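Local coordinates for protein ADP-ribosylglycohydrolase (Thermus thermophilus, PDB 2YZV) that belongs to the ADP-ribosylglycohydrolase family, an all-helical fold that here holds two magnesium ions between its helices and loops, at residues A[130-134]-A[167-172]; A[11-15]-A[136-142]; A[214-219]-A[248-252]; A[224-228]-A[254-259]. All coordinates share one frame; numbering follows the deposited sequence.

Contact 1: A[130-134]-A[167-172]; sequences PLMRL and ATEVLA
Leu131 and Leu134 lean across onto Thr168, Leu171 and Ala172 of helix 162-179, in the buried interior of the all-helical ADP-ribosylglycohydrolase fold. The two leucines come from the short helix 129-132 and the turn that follows it, and no hydrogen bond joins the two segments, so the contact rests on apolar surfaces. Leu131 places its CG beside the backbone N (chi1 -51°), and this carries CD2 over the helix backbone, 3.6 Å from Thr168 CA and 4.1 Å from Ala167 CB. Leu134 reaches further along the helix: its CD1 sits against Leu171 CB at 3.8 Å and also approaches the Ala172 methyl, while its CG rests on the Thr168 methyl, with CG 3.8 Å from Thr168 CG2.

Thr168 divides its side chain between two tasks. Its methyl, anti to the backbone N, faces Leu134, while OG1 is turned back to the helix and bonds Ala164 O, one turn earlier; the hydroxyl can therefore lie buried against carbon. Leu131 O is likewise satisfied from outside, by Gln261 NE2. Helix 252-267 closes one side of the cluster, with Val258 touching both Leu131 and Leu171, and helix 147-156 meets Thr168 and Ala172. At the start of the shorter segment, Pro130 CB lies 3.3 Å from Thr168 OG1.

Contact 2: A[11-15]-A[136-142]; sequences RLGAF and PLVLAYE
The guanidinium of Arg11 receives Glu142 at its edge: NH2 donates to Glu142 OE1 over 2.7 Å, nearly straight at 173° and within the guanidinium plane. The carboxylate is less well aligned, since OE1 is met on its syn side but 33° out of the carboxylate plane. A water lies at the same edge, accepting from Arg11 NE at 2.9 Å and donating to both Glu142 OE1 and Leu139 O, so that it ties the salt bridge to the backbone of helix 135-141. The other flat group, the Phe15 ring, has Leu139 CD2 at its edge, 4.0 Å from Phe15 CD1, while Pro136 CG approaches the ring obliquely, 3.9 Å from Phe15 CE1.

Between the two flat groups stands Leu139, projecting from helix 135-141 toward helix 4-26. The short helical segments run nearly antiparallel, at 162°, with their axes 10.1 Å apart. Leu139 CG packs on the aliphatic part of Arg11, 3.8 Å from Arg11 CG, and its CD1 touches the methyl of Ala14. A bend at chi2 turns the arginine chain past this leucine to bring its charged end to Glu142.

Other helices enclose the pair, Phe15 meeting Leu63 and Ala66 of helix 57-72. Arg11 NH1 bonds Arg7 O, and Glu142 OE2 makes a salt bridge with Arg180. With two arginines and a water around it, the buried Glu142 carboxylate is probably kept ionised, its charge balanced by Arg11 of helix 4-26 and by Arg180, just beyond helix 162-179.

Contact 3: A[214-219]-A[248-252]; sequences PEEGPG and LGGDA. With MG (magnesium ion), chain B.
Leu248 opens the contact by fitting its two methyls against Pro214, with CD1 4.0 Å from Pro214 CG and CD2 3.7 Å from Pro214 O. The carbonyl of Leu248 faces segment 214-219, where it receives a CA-H...O contact from Glu216 CA and a weak, bent hydrogen bond from Gly217 N at 3.4 Å. Two glycines follow, both with positive phi. Gly249 leaves the helical conformation after helix 238-246, and its O accepts a CA-H...O contact from Gly217 CA at 3.3 Å. Gly250 passes close to Gly217, their CA atoms 4.5 Å apart, a separation that suits two residues with no side chains; its backbone also bonds Gly30 and Leu31.

Asp251, the centre of an inverse gamma turn, supplies the firm link: its N donates to Gly217 O over 2.9 Å at 171°, the donor tilted 33° from the carbonyl plane. From this fixed backbone, a CG anti to N (chi1 -159°) sends the carboxylate to the magnesium ion, which OD1 binds at 2.3 Å. Asp253 and Thr254 complete the protein ligands of this ion, and OD2 is held by Asn128 ND2. At Ala252 helix 252-267 begins.

Through Gly217 O the loop 214-219 probably helps to position Asp251, as a second shell to the metal. With the magnesium ion on OD1 and the Asn128 amide on OD2, both carboxylate oxygens are engaged, which would limit rotation of the group.

Contact 4: A[224-228]-A[254-259]; sequences TLAAA and TVGAVY. With MG (magnesium ion), chain B.
The segments 224-228 and 254-259, of helices 221-234 and 252-267, cross at -60° where Thr224 meets Val255 and Ala228 meets Tyr259, their local axes approaching to 8.6 Å. Small side chains permit this closeness. The methyl of Ala228 presses on Val258, its CB 3.5 Å from Val258 CG1, and also lies 3.8 Å from Tyr259 N, close to the partner backbone. One turn earlier, the Thr224 methyl enters between two valines, with CG2 4.0 Å from both Val255 CG2 and Val258 CG2. Ala227 CB rests on Val255 CG1 at 3.8 Å. The Tyr259 ring turns its edge to Ala228 O, and its hydroxyl bonds Phe238 O.

Both threonines point methyl and hydroxyl to different surroundings. Thr224 OG1 bonds Pro218 O, while its CG2, anti to the backbone N, is left for the valines. Thr254 touches Thr224 methyl to methyl, and its OG1, anti to the carbonyl carbon (chi1 -54°), binds the magnesium ion at 2.4 Å and hydrogen-bonds Asp58. With Asp251 and Asp253 also on this ion, the crossing carries one ligand of a magnesium site of the ADP-ribosylglycohydrolase fold, at the N-terminal end of helix 252-267.

How the contacts relate
Contacts 1, 2 and 4 are buried, whereas contact 3 joins two loops nearer the surface, with glycines and exposed glutamates. Contacts 3 and 4 are neighbours: Pro214 and Leu248 pack on Ala227, and the two contacts contribute different ligands to one magnesium ion. Contact 4 also touches contact 1, through Thr254 on Met132 and Leu225 on Val170, so apolar packing continues from the metal site into the interior. Contact 1 leads to contact 2 by the successive helices 129-132 and 135-141. Contact 2 lies farthest from contact 3, about 25 Å between centres, and combines apolar packing with a salt bridge, while contact 3 relies on backbone bonds.

Contact 1: A[130-134]-A[167-172]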
loop_
_atom_site.group_PDB
_atom_site.type_symbol
_atom_site.label_atom_id
_atom_site.label_comp_id
_atom_site.label_asym_id
_atom_site.label_seq_id
_atom_site.Cartn_x
_atom_site.Cartn_y
_atom_site.Cartn_z
ATOM N N PRO A 130 -4.165 -0.505 6.697
ATOM C CA PRO A 130 -4.002 -1.844 6.123
ATOM C C PRO A 130 -3.599 -1.837 4.656
ATOM O O PRO A 130 -3.002 -2.794 4.165
ATOM C CB PRO A 130 -5.381 -2.480 6.316
ATOM C CG PRO A 130 -5.948 -1.739 7.487
ATOM C CD PRO A 130 -5.538 -0.318 7.193
ATOM N N LEU A 131 -3.946 -0.762 3.955
ATOM C CA LEU A 131 -3.643 -0.654 2.532
ATOM C C LEU A 131 -2.204 -0.264 2.249
ATOM O O LEU A 131 -1.613 -0.714 1.273
ATOM C CB LEU A 131 -4.539 0.395 1.873
ATOM C CG LEU A 131 -6.047 0.316 2.081
ATOM C CD1 LEU A 131 -6.711 1.420 1.277
ATOM C CD2 LEU A 131 -6.561 -1.044 1.645
ATOM N N MET A 132 -1.653 0.586 3.105
ATOM C CA MET A 132 -0.300 1.098 2.914
ATOM C C MET A 132 0.822 0.081 3.035
ATOM O O MET A 132 1.931 0.325 2.556
ATOM C CB MET A 132 -0.037 2.229 3.910
ATOM C CG MET A 132 -0.029 1.769 5.353
ATOM S SD MET A 132 0.255 3.098 6.537
ATOM C CE MET A 132 0.924 2.168 7.922
ATOM N N ARG A 133 0.537 -1.059 3.655
ATOM C CA ARG A 133 1.557 -2.079 3.888
ATOM C C ARG A 133 1.292 -3.424 3.214
ATOM O O ARG A 133 2.045 -4.376 3.424
ATOM C CB ARG A 133 1.677 -2.315 5.400
ATOM C CG ARG A 133 0.412 -2.964 5.988
ATOM C CD ARG A 133 0.373 -2.987 7.517
ATOM N NE ARG A 133 -0.849 -3.652 7.975
ATOM C CZ ARG A 133 -1.622 -3.217 8.966
ATOM N NH1 ARG A 133 -1.311 -2.107 9.625
ATOM N NH2 ARG A 133 -2.722 -3.884 9.285
ATOM N N LEU A 134 0.245 -3.492 2.399
ATOM C CA LEU A 134 -0.176 -4.732 1.740
ATOM C C LEU A 134 0.751 -5.529 0.810
ATOM O O LEU A 134 0.872 -6.745 0.962
ATOM C CB LEU A 134 -1.481 -4.478 0.981
ATOM C CG LEU A 134 -2.748 -5.263 1.337
ATOM C CD1 LEU A 134 -3.552 -5.463 0.064
ATOM C CD2 LEU A 134 -2.418 -6.611 1.957
ATOM N N ALA A 167 -11.724 -3.064 1.701
ATOM C CA ALA A 167 -10.843 -2.306 0.816
ATOM C C ALA A 167 -9.516 -3.046 0.678
ATOM O O ALA A 167 -8.896 -3.038 -0.386
ATOM C CB ALA A 167 -10.609 -0.907 1.374
ATOM N N THR A 168 -9.088 -3.689 1.760
ATOM C CA THR A 168 -7.840 -4.437 1.750
ATOM C C THR A 168 -7.978 -5.647 0.830
ATOM O O THR A 168 -7.055 -5.979 0.083
ATOM C CB THR A 168 -7.453 -4.893 3.173
ATOM O OG1 THR A 168 -7.345 -3.741 4.021
ATOM C CG2 THR A 168 -6.110 -5.627 3.154
ATOM N N GLU A 169 -9.135 -6.301 0.876
ATOM C CA GLU A 169 -9.372 -7.458 0.021
ATOM C C GLU A 169 -9.360 -7.037 -1.446
ATOM O O GLU A 169 -8.815 -7.742 -2.300
ATOM C CB GLU A 169 -10.707 -8.117 0.371
ATOM C CG GLU A 169 -10.769 -8.629 1.802
ATOM C CD GLU A 169 -12.114 -9.233 2.150
ATOM O OE1 GLU A 169 -13.142 -8.685 1.698
ATOM O OE2 GLU A 169 -12.144 -10.244 2.880
ATOM N N VAL A 170 -9.958 -5.884 -1.735
ATOM C CA VAL A 170 -9.996 -5.374 -3.100
ATOM C C VAL A 170 -8.574 -5.067 -3.576
ATOM O O VAL A 170 -8.210 -5.403 -4.701
ATOM C CB VAL A 170 -10.888 -4.103 -3.214
ATOM C CG1 VAL A 170 -10.770 -3.502 -4.609
ATOM C CG2 VAL A 170 -12.349 -4.470 -2.939
ATOM N N LEU A 171 -7.754 -4.452 -2.723
ATOM C CA LEU A 171 -6.384 -4.152 -3.128
ATOM C C LEU A 171 -5.582 -5.444 -3.307
ATOM O O LEU A 171 -4.734 -5.532 -4.188
ATOM C CB LEU A 171 -5.694 -3.232 -2.109
ATOM C CG LEU A 171 -4.281 -2.767 -2.493
ATOM C CD1 LEU A 171 -4.324 -1.988 -3.801
ATOM C CD2 LEU A 171 -3.713 -1.889 -1.387
ATOM N N ALA A 172 -5.852 -6.448 -2.479
ATOM C CA ALA A 172 -5.142 -7.715 -2.605
ATOM C C ALA A 172 -5.441 -8.301 -3.982
ATOM O O ALA A 172 -4.542 -8.786 -4.670
ATOM C CB ALA A 172 -5.580 -8.679 -1.504
#

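Contact 2: A[11-15]-A[136-142]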
loop_
_atom_site.group_PDB
_atom_site.type_symbol
_atom_site.label_atom_id
_atom_site.label_comp_id
_atom_site.label_asym_id
_atom_site.label_seq_id
_atom_site.Cartn_x
_atom_site.Cartn_y
_atom_site.Cartn_z
ATOM N N ARG A 11 7.196 -7.703 -9.179
ATOM C CA ARG A 11 7.203 -7.830 -7.727
ATOM C C ARG A 11 8.090 -6.753 -7.109
ATOM O O ARG A 11 7.725 -6.143 -6.106
ATOM C CB ARG A 11 7.680 -9.225 -7.303
ATOM C CG ARG A 11 6.622 -10.323 -7.443
ATOM C CD ARG A 11 6.341 -10.671 -8.899
ATOM N NE ARG A 11 5.248 -11.631 -9.034
ATOM C CZ ARG A 11 4.807 -12.094 -10.201
ATOM N NH1 ARG A 11 5.369 -11.685 -11.332
ATOM N NH2 ARG A 11 3.800 -12.958 -10.242
ATOM N N LEU A 12 9.252 -6.513 -7.708
ATOM C CA LEU A 12 10.147 -5.482 -7.196
ATOM C C LEU A 12 9.477 -4.120 -7.345
ATOM O O LEU A 12 9.597 -3.257 -6.475
ATOM C CB LEU A 12 11.473 -5.492 -7.968
ATOM C CG LEU A 12 12.492 -6.595 -7.654
ATOM C CD1 LEU A 12 13.255 -6.236 -6.398
ATOM C CD2 LEU A 12 11.795 -7.942 -7.506
ATOM N N GLY A 13 8.768 -3.934 -8.454
ATOM C CA GLY A 13 8.091 -2.674 -8.698
ATOM C C GLY A 13 7.006 -2.371 -7.681
ATOM O O GLY A 13 6.857 -1.232 -7.242
ATOM N N ALA A 14 6.235 -3.385 -7.306
ATOM C CA ALA A 14 5.167 -3.177 -6.334
ATOM C C ALA A 14 5.719 -2.802 -4.956
ATOM O O ALA A 14 5.176 -1.925 -4.285
ATOM C CB ALA A 14 4.296 -4.433 -6.233
ATOM N N PHE A 15 6.797 -3.461 -4.536
ATOM C CA PHE A 15 7.394 -3.194 -3.228
ATOM C C PHE A 15 8.112 -1.847 -3.205
ATOM O O PHE A 15 7.863 -1.014 -2.325
ATOM C CB PHE A 15 8.361 -4.330 -2.860
ATOM C CG PHE A 15 8.647 -4.444 -1.385
ATOM C CD1 PHE A 15 8.636 -5.689 -0.762
ATOM C CD2 PHE A 15 8.930 -3.317 -0.619
ATOM C CE1 PHE A 15 8.903 -5.813 0.602
ATOM C CE2 PHE A 15 9.199 -3.429 0.748
ATOM C CZ PHE A 15 9.185 -4.682 1.360
ATOM N N PRO A 136 3.791 -6.669 0.418
ATOM C CA PRO A 136 4.559 -7.843 0.862
ATOM C C PRO A 136 3.738 -9.133 0.962
ATOM O O PRO A 136 4.212 -10.212 0.589
ATOM C CB PRO A 136 5.109 -7.399 2.214
ATOM C CG PRO A 136 5.303 -5.927 2.022
ATOM C CD PRO A 136 4.022 -5.523 1.317
ATOM N N LEU A 137 2.511 -9.024 1.462
ATOM C CA LEU A 137 1.655 -10.196 1.601
ATOM C C LEU A 137 1.332 -10.821 0.254
ATOM O O LEU A 137 1.405 -12.043 0.095
ATOM C CB LEU A 137 0.347 -9.833 2.309
ATOM C CG LEU A 137 -0.692 -10.955 2.401
ATOM C CD1 LEU A 137 -0.123 -12.135 3.174
ATOM C CD2 LEU A 137 -1.939 -10.427 3.089
ATOM N N VAL A 138 0.965 -9.989 -0.717
ATOM C CA VAL A 138 0.622 -10.502 -2.041
ATOM C C VAL A 138 1.844 -11.071 -2.761
ATOM O O VAL A 138 1.736 -12.057 -3.497
ATOM C CB VAL A 138 -0.039 -9.401 -2.910
ATOM C CG1 VAL A 138 -0.353 -9.944 -4.299
ATOM C CG2 VAL A 138 -1.321 -8.917 -2.239
ATOM N N LEU A 139 3.009 -10.464 -2.551
ATOM C CA LEU A 139 4.219 -10.961 -3.201
ATOM C C LEU A 139 4.529 -12.398 -2.795
ATOM O O LEU A 139 4.916 -13.214 -3.632
ATOM C CB LEU A 139 5.419 -10.072 -2.861
ATOM C CG LEU A 139 5.827 -9.029 -3.907
ATOM C CD1 LEU A 139 4.682 -8.076 -4.196
ATOM C CD2 LEU A 139 7.034 -8.268 -3.393
ATOM N N ALA A 140 4.353 -12.704 -1.514
ATOM C CA ALA A 140 4.649 -14.043 -1.010
ATOM C C ALA A 140 3.492 -15.034 -1.098
ATOM O O ALA A 140 3.713 -16.228 -1.294
ATOM C CB ALA A 140 5.142 -13.955 0.431
ATOM N N TYR A 141 2.263 -14.552 -0.966
ATOM C CA TYR A 141 1.105 -15.443 -1.005
ATOM C C TYR A 141 0.202 -15.249 -2.218
ATOM O O TYR A 141 -0.985 -15.567 -2.184
ATOM C CB TYR A 141 0.306 -15.286 0.294
ATOM C CG TYR A 141 0.997 -15.913 1.481
ATOM C CD1 TYR A 141 0.820 -17.264 1.778
ATOM C CD2 TYR A 141 1.866 -15.171 2.279
ATOM C CE1 TYR A 141 1.490 -17.862 2.834
ATOM C CE2 TYR A 141 2.546 -15.762 3.343
ATOM C CZ TYR A 141 2.352 -17.110 3.613
ATOM O OH TYR A 141 3.023 -17.712 4.652
ATOM N N GLU A 142 0.790 -14.750 -3.299
ATOM C CA GLU A 142 0.073 -14.499 -4.544
ATOM C C GLU A 142 -0.811 -15.661 -4.992
ATOM O O GLU A 142 -1.953 -15.467 -5.405
ATOM C CB GLU A 142 1.069 -14.214 -5.671
ATOM C CG GLU A 142 0.414 -13.889 -7.003
ATOM C CD GLU A 142 1.328 -14.160 -8.182
ATOM O OE1 GLU A 142 2.550 -13.958 -8.042
ATOM O OE2 GLU A 142 0.820 -14.569 -9.248
HETATM O O HOH W 1 4.284 -12.664 -6.488
#

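Contact 3: A[214-219]-A[248-252]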
loop_
_atom_site.group_PDB
_atom_site.type_symbol
_atom_site.label_atom_id
_atom_site.label_comp_id
_atom_site.label_asym_id
_atom_site.label_seq_id
_atom_site.Cartn_x
_atom_site.Cartn_y
_atom_site.Cartn_z
ATOM N N PRO A 214 -10.341 13.211 -6.838
ATOM C CA PRO A 214 -10.660 13.515 -5.441
ATOM C C PRO A 214 -10.370 14.985 -5.144
ATOM O O PRO A 214 -9.560 15.611 -5.828
ATOM C CB PRO A 214 -9.719 12.598 -4.659
ATOM C CG PRO A 214 -9.456 11.471 -5.607
ATOM C CD PRO A 214 -9.285 12.189 -6.918
ATOM N N GLU A 215 -11.032 15.528 -4.126
ATOM C CA GLU A 215 -10.816 16.917 -3.735
ATOM C C GLU A 215 -9.611 17.004 -2.802
ATOM O O GLU A 215 -9.111 18.094 -2.516
ATOM C CB GLU A 215 -12.056 17.476 -3.034
ATOM C CG GLU A 215 -13.282 17.593 -3.928
ATOM C CD GLU A 215 -13.088 18.566 -5.079
ATOM O OE1 GLU A 215 -14.057 18.786 -5.834
ATOM O OE2 GLU A 215 -11.973 19.112 -5.233
ATOM N N GLU A 216 -9.163 15.848 -2.317
ATOM C CA GLU A 216 -8.002 15.765 -1.434
ATOM C C GLU A 216 -7.592 14.305 -1.279
ATOM O O GLU A 216 -8.310 13.412 -1.721
ATOM C CB GLU A 216 -8.316 16.353 -0.052
ATOM C CG GLU A 216 -8.982 15.397 0.927
ATOM C CD GLU A 216 -10.432 15.105 0.598
ATOM O OE1 GLU A 216 -11.060 14.324 1.347
ATOM O OE2 GLU A 216 -10.948 15.654 -0.400
ATOM N N GLY A 217 -6.432 14.068 -0.673
ATOM C CA GLY A 217 -5.984 12.702 -0.455
ATOM C C GLY A 217 -6.623 12.236 0.841
ATOM O O GLY A 217 -6.221 12.692 1.912
ATOM N N PRO A 218 -7.612 11.327 0.784
ATOM C CA PRO A 218 -8.310 10.817 1.972
ATOM C C PRO A 218 -7.539 9.833 2.843
ATOM O O PRO A 218 -6.678 9.098 2.359
ATOM C CB PRO A 218 -9.566 10.151 1.393
ATOM C CG PRO A 218 -9.615 10.594 -0.060
ATOM C CD PRO A 218 -8.173 10.720 -0.433
ATOM N N GLY A 219 -7.884 9.826 4.127
ATOM C CA GLY A 219 -7.275 8.910 5.076
ATOM C C GLY A 219 -8.204 7.717 5.259
ATOM O O GLY A 219 -7.794 6.660 5.728
ATOM N N LEU A 248 -2.595 15.512 -4.684
ATOM C CA LEU A 248 -3.942 15.643 -4.141
ATOM C C LEU A 248 -3.765 16.180 -2.726
ATOM O O LEU A 248 -4.709 16.661 -2.106
ATOM C CB LEU A 248 -4.635 14.287 -4.059
ATOM C CG LEU A 248 -5.045 13.614 -5.364
ATOM C CD1 LEU A 248 -5.585 12.232 -5.046
ATOM C CD2 LEU A 248 -6.095 14.450 -6.085
ATOM N N GLY A 249 -2.538 16.085 -2.221
ATOM C CA GLY A 249 -2.258 16.549 -0.876
ATOM C C GLY A 249 -2.923 15.657 0.158
ATOM O O GLY A 249 -3.171 14.476 -0.096
ATOM N N GLY A 250 -3.222 16.219 1.325
ATOM C CA GLY A 250 -3.852 15.433 2.373
ATOM C C GLY A 250 -2.954 14.293 2.820
ATOM O O GLY A 250 -1.769 14.498 3.088
ATOM N N ASP A 251 -3.509 13.087 2.892
ATOM C CA ASP A 251 -2.743 11.916 3.313
ATOM C C ASP A 251 -2.002 11.394 2.087
ATOM O O ASP A 251 -2.149 10.238 1.689
ATOM C CB ASP A 251 -3.694 10.852 3.871
ATOM C CG ASP A 251 -2.989 9.858 4.775
ATOM O OD1 ASP A 251 -2.005 10.251 5.441
ATOM O OD2 ASP A 251 -3.429 8.693 4.839
ATOM N N ALA A 252 -1.190 12.268 1.510
ATOM C CA ALA A 252 -0.439 11.974 0.294
ATOM C C ALA A 252 0.573 10.842 0.381
ATOM O O ALA A 252 0.827 10.167 -0.615
ATOM C CB ALA A 252 0.248 13.241 -0.195
HETATM MG MG MG B . -0.435 8.634 5.826
#

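Contact 4: A[224-228]-A[254-259]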
loop_
_atom_site.group_PDB
_atom_site.type_symbol
_atom_site.label_atom_id
_atom_site.label_comp_id
_atom_site.label_asym_id
_atom_site.label_seq_id
_atom_site.Cartn_x
_atom_site.Cartn_y
_atom_site.Cartn_z
ATOM N N THR A 224 -9.047 6.349 0.081
ATOM C CA THR A 224 -7.640 6.224 -0.280
ATOM C C THR A 224 -7.531 5.313 -1.494
ATOM O O THR A 224 -6.798 5.600 -2.442
ATOM C CB THR A 224 -6.825 5.625 0.875
ATOM O OG1 THR A 224 -6.990 6.446 2.039
ATOM C CG2 THR A 224 -5.349 5.552 0.508
ATOM N N LEU A 225 -8.267 4.208 -1.457
ATOM C CA LEU A 225 -8.265 3.272 -2.569
ATOM C C LEU A 225 -8.763 3.980 -3.827
ATOM O O LEU A 225 -8.164 3.858 -4.897
ATOM C CB LEU A 225 -9.167 2.073 -2.252
ATOM C CG LEU A 225 -9.271 1.003 -3.341
ATOM C CD1 LEU A 225 -7.894 0.433 -3.653
ATOM C CD2 LEU A 225 -10.212 -0.100 -2.867
ATOM N N ALA A 226 -9.847 4.738 -3.693
ATOM C CA ALA A 226 -10.418 5.453 -4.833
ATOM C C ALA A 226 -9.451 6.473 -5.430
ATOM O O ALA A 226 -9.407 6.657 -6.647
ATOM C CB ALA A 226 -11.714 6.146 -4.416
ATOM N N ALA A 227 -8.679 7.139 -4.574
ATOM C CA ALA A 227 -7.721 8.136 -5.043
ATOM C C ALA A 227 -6.590 7.467 -5.814
ATOM O O ALA A 227 -6.120 7.986 -6.831
ATOM C CB ALA A 227 -7.156 8.924 -3.858
ATOM N N ALA A 228 -6.150 6.312 -5.326
ATOM C CA ALA A 228 -5.077 5.581 -5.986
ATOM C C ALA A 228 -5.570 5.062 -7.333
ATOM O O ALA A 228 -4.850 5.117 -8.328
ATOM C CB ALA A 228 -4.616 4.418 -5.108
ATOM N N THR A 254 0.262 8.071 2.036
ATOM C CA THR A 254 -0.462 6.814 1.926
ATOM C C THR A 254 -1.149 6.629 0.577
ATOM O O THR A 254 -1.192 5.517 0.052
ATOM C CB THR A 254 -1.469 6.683 3.065
ATOM O OG1 THR A 254 -0.782 6.870 4.310
ATOM C CG2 THR A 254 -2.110 5.298 3.052
ATOM N N VAL A 255 -1.689 7.704 0.010
ATOM C CA VAL A 255 -2.311 7.590 -1.306
ATOM C C VAL A 255 -1.170 7.259 -2.267
ATOM O O VAL A 255 -1.311 6.420 -3.155
ATOM C CB VAL A 255 -2.998 8.907 -1.736
ATOM C CG1 VAL A 255 -3.402 8.835 -3.205
ATOM C CG2 VAL A 255 -4.228 9.142 -0.876
ATOM N N GLY A 256 -0.030 7.916 -2.073
ATOM C CA GLY A 256 1.121 7.643 -2.913
ATOM C C GLY A 256 1.599 6.206 -2.764
ATOM O O GLY A 256 1.966 5.561 -3.749
ATOM N N ALA A 257 1.593 5.692 -1.537
ATOM C CA ALA A 257 2.040 4.321 -1.293
ATOM C C ALA A 257 1.105 3.289 -1.913
ATOM O O ALA A 257 1.560 2.267 -2.427
ATOM C CB ALA A 257 2.169 4.069 0.201
ATOM N N VAL A 258 -0.199 3.541 -1.862
ATOM C CA VAL A 258 -1.156 2.599 -2.441
ATOM C C VAL A 258 -1.028 2.634 -3.962
ATOM O O VAL A 258 -0.984 1.586 -4.607
ATOM C CB VAL A 258 -2.597 2.927 -1.996
ATOM C CG1 VAL A 258 -3.603 2.015 -2.700
ATOM C CG2 VAL A 258 -2.706 2.737 -0.483
ATOM N N TYR A 259 -0.956 3.836 -4.531
ATOM C CA TYR A 259 -0.790 3.967 -5.974
ATOM C C TYR A 259 0.508 3.275 -6.386
ATOM O O TYR A 259 0.562 2.568 -7.392
ATOM C CB TYR A 259 -0.709 5.441 -6.386
ATOM C CG TYR A 259 -0.237 5.626 -7.814
ATOM C CD1 TYR A 259 -1.135 5.580 -8.879
ATOM C CD2 TYR A 259 1.121 5.760 -8.102
ATOM C CE1 TYR A 259 -0.691 5.653 -10.194
ATOM C CE2 TYR A 259 1.577 5.831 -9.411
ATOM C CZ TYR A 259 0.667 5.775 -10.454
ATOM O OH TYR A 259 1.116 5.797 -11.757
HETATM MG MG MG B . -0.435 8.634 5.826
#